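Malate dehydrogenase (Picrophilus torridus, PDB 4BGV) catalyses the reversible, NAD-dependent oxidation of (S)-malate to oxaloacetate, a step of the tricarboxylic acid cycle. Local coordinates at the interface of chains A and B and the interface of chains A and C. Coordinates in Å, arbitrary orientation; residue numbers count along the deposited sequence, not the author numbering. Chains: chain A/B/C, Malate dehydrogenase.

Contact 1: the interface of chains A and B. Residues chain A 37-38, 40-41, 44; chain B 224.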
loop_
_atom_site.group_PDB
_atom_site.type_symbol
_atom_site.label_atom_id
_atom_site.label_comp_id
_atom_site.label_asym_id
_atom_site.label_seq_id
_atom_site.Cartn_x
_atom_site.Cartn_y
_atom_site.Cartn_z
ATOM N N GLY A 37 30.605 -6.328 -8.982
ATOM C CA GLY A 37 29.409 -6.253 -9.800
ATOM C C GLY A 37 28.098 -6.602 -9.109
ATOM O O GLY A 37 27.037 -6.169 -9.555
ATOM N N LEU A 38 28.159 -7.399 -8.043
ATOM C CA LEU A 38 26.944 -7.987 -7.464
ATOM C C LEU A 38 26.023 -6.954 -6.835
ATOM O O LEU A 38 24.834 -6.906 -7.154
ATOM C CB LEU A 38 27.269 -9.092 -6.445
ATOM C CG LEU A 38 26.055 -9.836 -5.861
ATOM C CD1 LEU A 38 25.347 -10.630 -6.971
ATOM C CD2 LEU A 38 26.485 -10.770 -4.711
ATOM N N GLU A 40 26.114 -3.638 -7.222
ATOM C CA GLU A 40 25.695 -2.709 -8.279
ATOM C C GLU A 40 24.569 -3.317 -9.141
ATOM O O GLU A 40 23.599 -2.634 -9.510
ATOM C CB GLU A 40 26.905 -2.317 -9.148
ATOM C CG GLU A 40 26.559 -1.527 -10.394
ATOM C CD GLU A 40 27.792 -1.034 -11.149
ATOM O OE1 GLU A 40 28.924 -1.297 -10.689
ATOM O OE2 GLU A 40 27.617 -0.373 -12.200
ATOM N N GLY A 41 24.694 -4.603 -9.452
ATOM C CA GLY A 41 23.685 -5.284 -10.246
ATOM C C GLY A 41 22.357 -5.407 -9.518
ATOM O O GLY A 41 21.298 -5.154 -10.107
ATOM N N LEU A 44 20.719 -1.943 -9.324
ATOM C CA LEU A 44 20.183 -1.457 -10.595
ATOM C C LEU A 44 18.895 -2.201 -10.981
ATOM O O LEU A 44 17.957 -1.607 -11.511
ATOM C CB LEU A 44 21.229 -1.563 -11.717
ATOM C CG LEU A 44 20.835 -0.961 -13.081
ATOM C CD1 LEU A 44 20.397 0.499 -12.936
ATOM C CD2 LEU A 44 21.981 -1.052 -14.105
ATOM N N LEU B 224 26.735 -7.552 -14.832
ATOM C CA LEU B 224 26.955 -7.292 -13.413
ATOM C C LEU B 224 26.761 -8.555 -12.559
ATOM O O LEU B 224 27.580 -8.842 -11.685
ATOM C CB LEU B 224 26.052 -6.156 -12.919
ATOM C CG LEU B 224 26.381 -4.774 -13.495
ATOM C CD1 LEU B 224 25.235 -3.817 -13.243
ATOM C CD2 LEU B 224 27.672 -4.238 -12.898
#
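B:Leu224 lays its isobutyl group over the loop residue A:Gly37 and the first turn of helix 38-47 of chain A, where A:Gly37 and A:Gly41 leave only backbone to meet it and A:Glu40 forms one flank. Packing is tight at the base of the leucine: its CB sits 3.7 Å from A:Gly41 CA and 3.5 Å from the carbonyl O of A:Gly37. Further out, CD1 rests against A:Gly41 CA at 3.7 Å and, together with CD2, touches A:Glu40 CG, while CD2 goes on to the carboxylate carbon CD of A:Glu40, also at 3.7 Å. A:Glu40 reaches this place with CG anti to its backbone N (chi1 171°) and the rest of the chain extended, and it crosses the leucine at about a right angle. Its CG and whole carboxylate lie against the leucine methyls, and in this patch no polar atom of chain B comes within bonding range of either oxygen. The far side is looser: A:Leu44 CD2 stays 4.4 Å from B:Leu224 CD1. The patch is held by shape and van der Waals contact. It joins the start of helix 38-47 and the residue before it, in the NAD-binding domain of chain A, to the end of helix 217-225, in the C-terminal domain of chain B.

Contact 2: the interface of chains A and B. Residues chain A 155-156, 159, 221, 233-234, 236; chain B 45, 47-49.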
loop_
_atom_site.group_PDB
_atom_site.type_symbol
_atom_site.label_atom_id
_atom_site.label_comp_id
_atom_site.label_asym_id
_atom_site.label_seq_id
_atom_site.Cartn_x
_atom_site.Cartn_y
_atom_site.Cartn_z
ATOM N N THR A 155 7.005 -15.017 12.638
ATOM C CA THR A 155 6.256 -15.014 11.386
ATOM C C THR A 155 5.984 -16.436 10.922
ATOM O O THR A 155 4.920 -16.736 10.421
ATOM C CB THR A 155 6.982 -14.264 10.267
ATOM O OG1 THR A 155 7.861 -13.290 10.834
ATOM C CG2 THR A 155 5.966 -13.578 9.392
ATOM N N ARG A 156 6.963 -17.327 11.111
ATOM C CA ARG A 156 6.757 -18.734 10.740
ATOM C C ARG A 156 5.680 -19.366 11.627
ATOM O O ARG A 156 4.739 -19.986 11.135
ATOM C CB ARG A 156 8.068 -19.535 10.820
ATOM C CG ARG A 156 9.117 -19.089 9.790
ATOM C CD ARG A 156 10.132 -20.207 9.529
ATOM N NE ARG A 156 11.047 -19.879 8.434
ATOM C CZ ARG A 156 12.349 -19.640 8.585
ATOM N NH1 ARG A 156 12.911 -19.713 9.792
ATOM N NH2 ARG A 156 13.093 -19.332 7.522
ATOM N N THR A 159 2.291 -18.237 10.663
ATOM C CA THR A 159 1.847 -18.845 9.406
ATOM C C THR A 159 1.251 -20.232 9.676
ATOM O O THR A 159 0.157 -20.549 9.201
ATOM C CB THR A 159 3.012 -18.978 8.410
ATOM O OG1 THR A 159 3.548 -17.675 8.128
ATOM C CG2 THR A 159 2.549 -19.641 7.113
ATOM N N ILE A 221 13.126 -24.935 4.962
ATOM C CA ILE A 221 13.365 -24.220 3.705
ATOM C C ILE A 221 14.663 -24.685 3.034
ATOM O O ILE A 221 14.708 -24.882 1.822
ATOM C CB ILE A 221 13.398 -22.683 3.906
ATOM C CG1 ILE A 221 12.092 -22.200 4.531
ATOM C CG2 ILE A 221 13.609 -21.975 2.568
ATOM C CD1 ILE A 221 10.873 -22.464 3.668
ATOM N N ALA A 233 10.884 -14.656 3.598
ATOM C CA ALA A 233 10.365 -14.383 4.942
ATOM C C ALA A 233 11.392 -13.649 5.829
ATOM O O ALA A 233 11.037 -12.674 6.502
ATOM C CB ALA A 233 9.835 -15.657 5.611
ATOM N N PRO A 234 12.673 -14.088 5.810
ATOM C CA PRO A 234 13.681 -13.273 6.499
ATOM C C PRO A 234 13.700 -11.825 5.997
ATOM O O PRO A 234 13.761 -10.919 6.814
ATOM C CB PRO A 234 14.992 -13.971 6.132
ATOM C CG PRO A 234 14.593 -15.425 5.976
ATOM C CD PRO A 234 13.253 -15.349 5.298
ATOM N N ILE A 236 11.369 -9.714 4.825
ATOM C CA ILE A 236 10.343 -8.860 5.422
ATOM C C ILE A 236 10.481 -8.811 6.953
ATOM O O ILE A 236 10.227 -7.780 7.560
ATOM C CB ILE A 236 8.895 -9.224 4.943
ATOM C CG1 ILE A 236 7.854 -8.258 5.534
ATOM C CG2 ILE A 236 8.529 -10.703 5.247
ATOM C CD1 ILE A 236 8.015 -6.823 5.073
ATOM N N ASP B 45 8.425 -19.977 1.501
ATOM C CA ASP B 45 9.230 -18.844 1.938
ATOM C C ASP B 45 8.394 -17.578 1.752
ATOM O O ASP B 45 8.308 -16.727 2.635
ATOM C CB ASP B 45 10.529 -18.798 1.110
ATOM C CG ASP B 45 11.633 -17.947 1.740
ATOM O OD1 ASP B 45 11.490 -17.452 2.890
ATOM O OD2 ASP B 45 12.683 -17.799 1.063
ATOM N N LEU B 47 5.057 -17.465 1.516
ATOM C CA LEU B 47 3.877 -17.532 2.378
ATOM C C LEU B 47 4.236 -17.172 3.815
ATOM O O LEU B 47 3.458 -16.518 4.504
ATOM C CB LEU B 47 3.232 -18.923 2.338
ATOM C CG LEU B 47 1.912 -19.048 3.123
ATOM C CD1 LEU B 47 0.836 -18.163 2.471
ATOM C CD2 LEU B 47 1.465 -20.491 3.190
ATOM N N GLU B 48 5.424 -17.580 4.259
ATOM C CA GLU B 48 5.828 -17.334 5.641
ATOM C C GLU B 48 6.017 -15.848 5.979
ATOM O O GLU B 48 6.122 -15.493 7.139
ATOM C CB GLU B 48 7.067 -18.170 6.009
ATOM C CG GLU B 48 6.700 -19.643 6.261
ATOM C CD GLU B 48 7.904 -20.551 6.443
ATOM O OE1 GLU B 48 9.053 -20.099 6.241
ATOM O OE2 GLU B 48 7.693 -21.733 6.785
ATOM N N GLY B 49 6.049 -14.996 4.964
ATOM C CA GLY B 49 6.112 -13.560 5.188
ATOM C C GLY B 49 4.744 -12.894 5.265
ATOM O O GLY B 49 4.651 -11.704 5.579
HETATM O O HOH W 1 11.317 -18.634 5.367
#
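The guanidinium of A:Arg156 meets the carboxylate of B:Glu48 at its edge, with the glutamate oxygen OE1 3° out of the guanidinium plane. The two planes are turned 67° apart, and NE approaches OE1 from above the carboxylate plane, in a salt bridge of 3.0 Å between A:Arg156 NE and B:Glu48 OE1. B:Asp45 is also approached above its carboxylate plane, by the backbone N of A:Ala233, which lies 2.9 Å from OD1 in a nearly straight bond (172° at H). Water 1 ties the two acids to the arginine: it lies 2.9 Å from A:Arg156 NH2, 2.7 Å from B:Asp45 OD1 and 2.8 Å from B:Glu48 OE1. B:Glu48 is extended beyond CG, which carries its carboxylate to the arginine while CB packs on A:Ala233 CB at 3.8 Å. Near the backbone of B:Glu48, A:Thr159 OG1 donates to the carbonyl O of A:Thr155 and rests by B:Glu48 CA. Because A:Arg156 is expected to bind the substrate carboxylate, the partner's acids probably help to position its side chain. The end of helix 38-47 and the following loop of chain B fit here among helices 150-165, 217-225 and 232-246 of chain A, and the centre of the site lies about 11 Å from the catalytic A:His180.

Contact 3: the interface of chains A and C. Residues chain A 165-168, 171, 193; chain C 250, 252, 279, 289.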
loop_
_atom_site.group_PDB
_atom_site.type_symbol
_atom_site.label_atom_id
_atom_site.label_comp_id
_atom_site.label_asym_id
_atom_site.label_seq_id
_atom_site.Cartn_x
_atom_site.Cartn_y
_atom_site.Cartn_z
ATOM N N LEU A 165 -5.682 -23.261 11.838
ATOM C CA LEU A 165 -6.971 -22.772 12.323
ATOM C C LEU A 165 -7.825 -22.111 11.239
ATOM O O LEU A 165 -8.975 -21.736 11.500
ATOM C CB LEU A 165 -6.756 -21.797 13.484
ATOM C CG LEU A 165 -6.313 -22.489 14.780
ATOM C CD1 LEU A 165 -5.737 -21.492 15.769
ATOM C CD2 LEU A 165 -7.481 -23.249 15.401
ATOM N N ASN A 166 -7.275 -22.010 10.026
ATOM C CA ASN A 166 -7.946 -21.352 8.902
ATOM C C ASN A 166 -8.430 -19.947 9.281
ATOM O O ASN A 166 -9.626 -19.634 9.190
ATOM C CB ASN A 166 -9.118 -22.190 8.380
ATOM C CG ASN A 166 -9.620 -21.710 7.019
ATOM O OD1 ASN A 166 -8.868 -21.117 6.237
ATOM N ND2 ASN A 166 -10.897 -21.965 6.731
ATOM N N VAL A 167 -7.493 -19.123 9.732
ATOM C CA VAL A 167 -7.791 -17.754 10.121
ATOM C C VAL A 167 -6.787 -16.825 9.465
ATOM O O VAL A 167 -5.729 -17.260 9.016
ATOM C CB VAL A 167 -7.734 -17.546 11.672
ATOM C CG1 VAL A 167 -8.877 -18.275 12.382
ATOM C CG2 VAL A 167 -6.386 -17.997 12.231
ATOM N N SER A 168 -7.113 -15.536 9.439
ATOM C CA SER A 168 -6.247 -14.517 8.851
ATOM C C SER A 168 -4.884 -14.505 9.540
ATOM O O SER A 168 -4.808 -14.628 10.761
ATOM C CB SER A 168 -6.886 -13.136 9.016
ATOM O OG SER A 168 -5.977 -12.101 8.639
ATOM N N ASP A 171 -4.448 -11.918 12.447
ATOM C CA ASP A 171 -5.038 -12.078 13.770
ATOM C C ASP A 171 -4.352 -13.127 14.644
ATOM O O ASP A 171 -4.715 -13.304 15.812
ATOM C CB ASP A 171 -6.533 -12.353 13.630
ATOM C CG ASP A 171 -7.259 -11.203 12.934
ATOM O OD1 ASP A 171 -6.961 -10.033 13.270
ATOM O OD2 ASP A 171 -8.099 -11.459 12.041
ATOM N N VAL A 193 -5.341 -16.237 19.017
ATOM C CA VAL A 193 -5.982 -15.675 17.834
ATOM C C VAL A 193 -6.932 -14.567 18.304
ATOM O O VAL A 193 -7.930 -14.840 18.991
ATOM C CB VAL A 193 -6.797 -16.717 17.040
ATOM C CG1 VAL A 193 -7.397 -16.060 15.803
ATOM C CG2 VAL A 193 -5.910 -17.889 16.627
ATOM N N LYS C 250 -10.900 -14.363 6.398
ATOM C CA LYS C 250 -11.066 -15.092 7.667
ATOM C C LYS C 250 -10.518 -14.291 8.847
ATOM O O LYS C 250 -9.916 -14.847 9.758
ATOM C CB LYS C 250 -10.445 -16.504 7.649
ATOM C CG LYS C 250 -10.570 -17.290 6.337
ATOM C CD LYS C 250 -11.985 -17.694 6.012
ATOM C CE LYS C 250 -11.996 -18.706 4.836
ATOM N NZ LYS C 250 -13.371 -18.957 4.262
ATOM N N VAL C 252 -10.709 -12.542 12.371
ATOM C CA VAL C 252 -11.456 -12.856 13.574
ATOM C C VAL C 252 -11.662 -11.573 14.360
ATOM O O VAL C 252 -10.713 -11.003 14.920
ATOM C CB VAL C 252 -10.747 -13.914 14.431
ATOM C CG1 VAL C 252 -11.525 -14.136 15.731
ATOM C CG2 VAL C 252 -10.608 -15.237 13.639
ATOM N N LYS C 279 -15.323 -15.541 12.965
ATOM C CA LYS C 279 -14.464 -15.622 11.782
ATOM C C LYS C 279 -15.294 -15.170 10.579
ATOM O O LYS C 279 -16.383 -15.694 10.340
ATOM C CB LYS C 279 -13.956 -17.058 11.562
ATOM C CG LYS C 279 -12.881 -17.158 10.457
ATOM C CD LYS C 279 -12.721 -18.603 9.959
ATOM C CE LYS C 279 -12.333 -19.546 11.080
ATOM N NZ LYS C 279 -11.839 -20.859 10.548
ATOM N N TYR C 289 -16.783 -18.135 17.955
ATOM C CA TYR C 289 -15.978 -18.685 19.028
ATOM C C TYR C 289 -16.711 -18.591 20.351
ATOM O O TYR C 289 -17.168 -17.513 20.731
ATOM C CB TYR C 289 -14.636 -17.959 19.120
ATOM C CG TYR C 289 -13.810 -18.167 17.875
ATOM C CD1 TYR C 289 -13.961 -17.331 16.787
ATOM C CD2 TYR C 289 -12.905 -19.219 17.779
ATOM C CE1 TYR C 289 -13.215 -17.516 15.627
ATOM C CE2 TYR C 289 -12.158 -19.417 16.620
ATOM C CZ TYR C 289 -12.324 -18.558 15.552
ATOM O OH TYR C 289 -11.602 -18.726 14.386
HETATM O O HOH W 2 -10.666 -21.191 13.772
#
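The end of helix 150-165 of chain A, with the loop after it, the 3-10 helix 169-171 and strand 191-193, meets strands 251-259 and 272-281 of chain C, together with the loop residues C:Lys250 and C:Tyr289. This pairing joins the alpha/beta C-terminal domains of two subunits of the LDH/MDH superfamily. C:Lys279 reaches the helix end with its chain bent at chi3 (-59°), which turns the ammonium towards two successive carbonyls. NZ lies in the carbonyl plane of A:Leu165, 3.1 Å from its O, but stands above that of A:Asn166, 2.9 Å from its O. The partial negative charge at a helix C-terminus would probably favour the ammonium. A methionine in its place lacks the ammonium, and would probably leave the A:Asn166 carbonyl without its mate and the helix end held to chain C less firmly. Water 2 lies 2.7 Å from the phenol OH of C:Tyr289 and also bonds the carbonyl O of A:Leu165. Next to the lysine, A:Val167 turns CG1 towards chain C, with CG1 anti to its own carbonyl carbon (chi1 -69°), and touches C:Val252 CG2 at 3.7 Å. A:Val193 CG1 reaches the same methyl from another side, 4.0 Å from C:Val252 CG2. Polar bonds flank this apolar patch: A:Ser168 N donates to the carbonyl O of C:Lys250 at 2.9 Å, and C:Val252 N bonds the side-chain carboxylate oxygen A:Asp171 OD2 at 2.8 Å, from above the carboxylate plane.

Contacts 1 and 2 belong to one two-fold A-B interface, their C-alpha centres about 26 Å apart, and both use helices 38-47 and 217-225 with the chains' roles exchanged. Contact 3 lies on the separate A-C interface, its C-alpha centre about 18 Å from that of contact 2 and 43 Å from that of contact 1. Helix 150-165 connects contacts 2 and 3: A:Thr155, A:Arg156 and A:Thr159 face chain B, while its end at A:Leu165 faces chain C. The helix might therefore couple both neighbours to the active site, which contact 2 approaches more closely than the others. Together the two interfaces are consistent with the deposited four-subunit assembly.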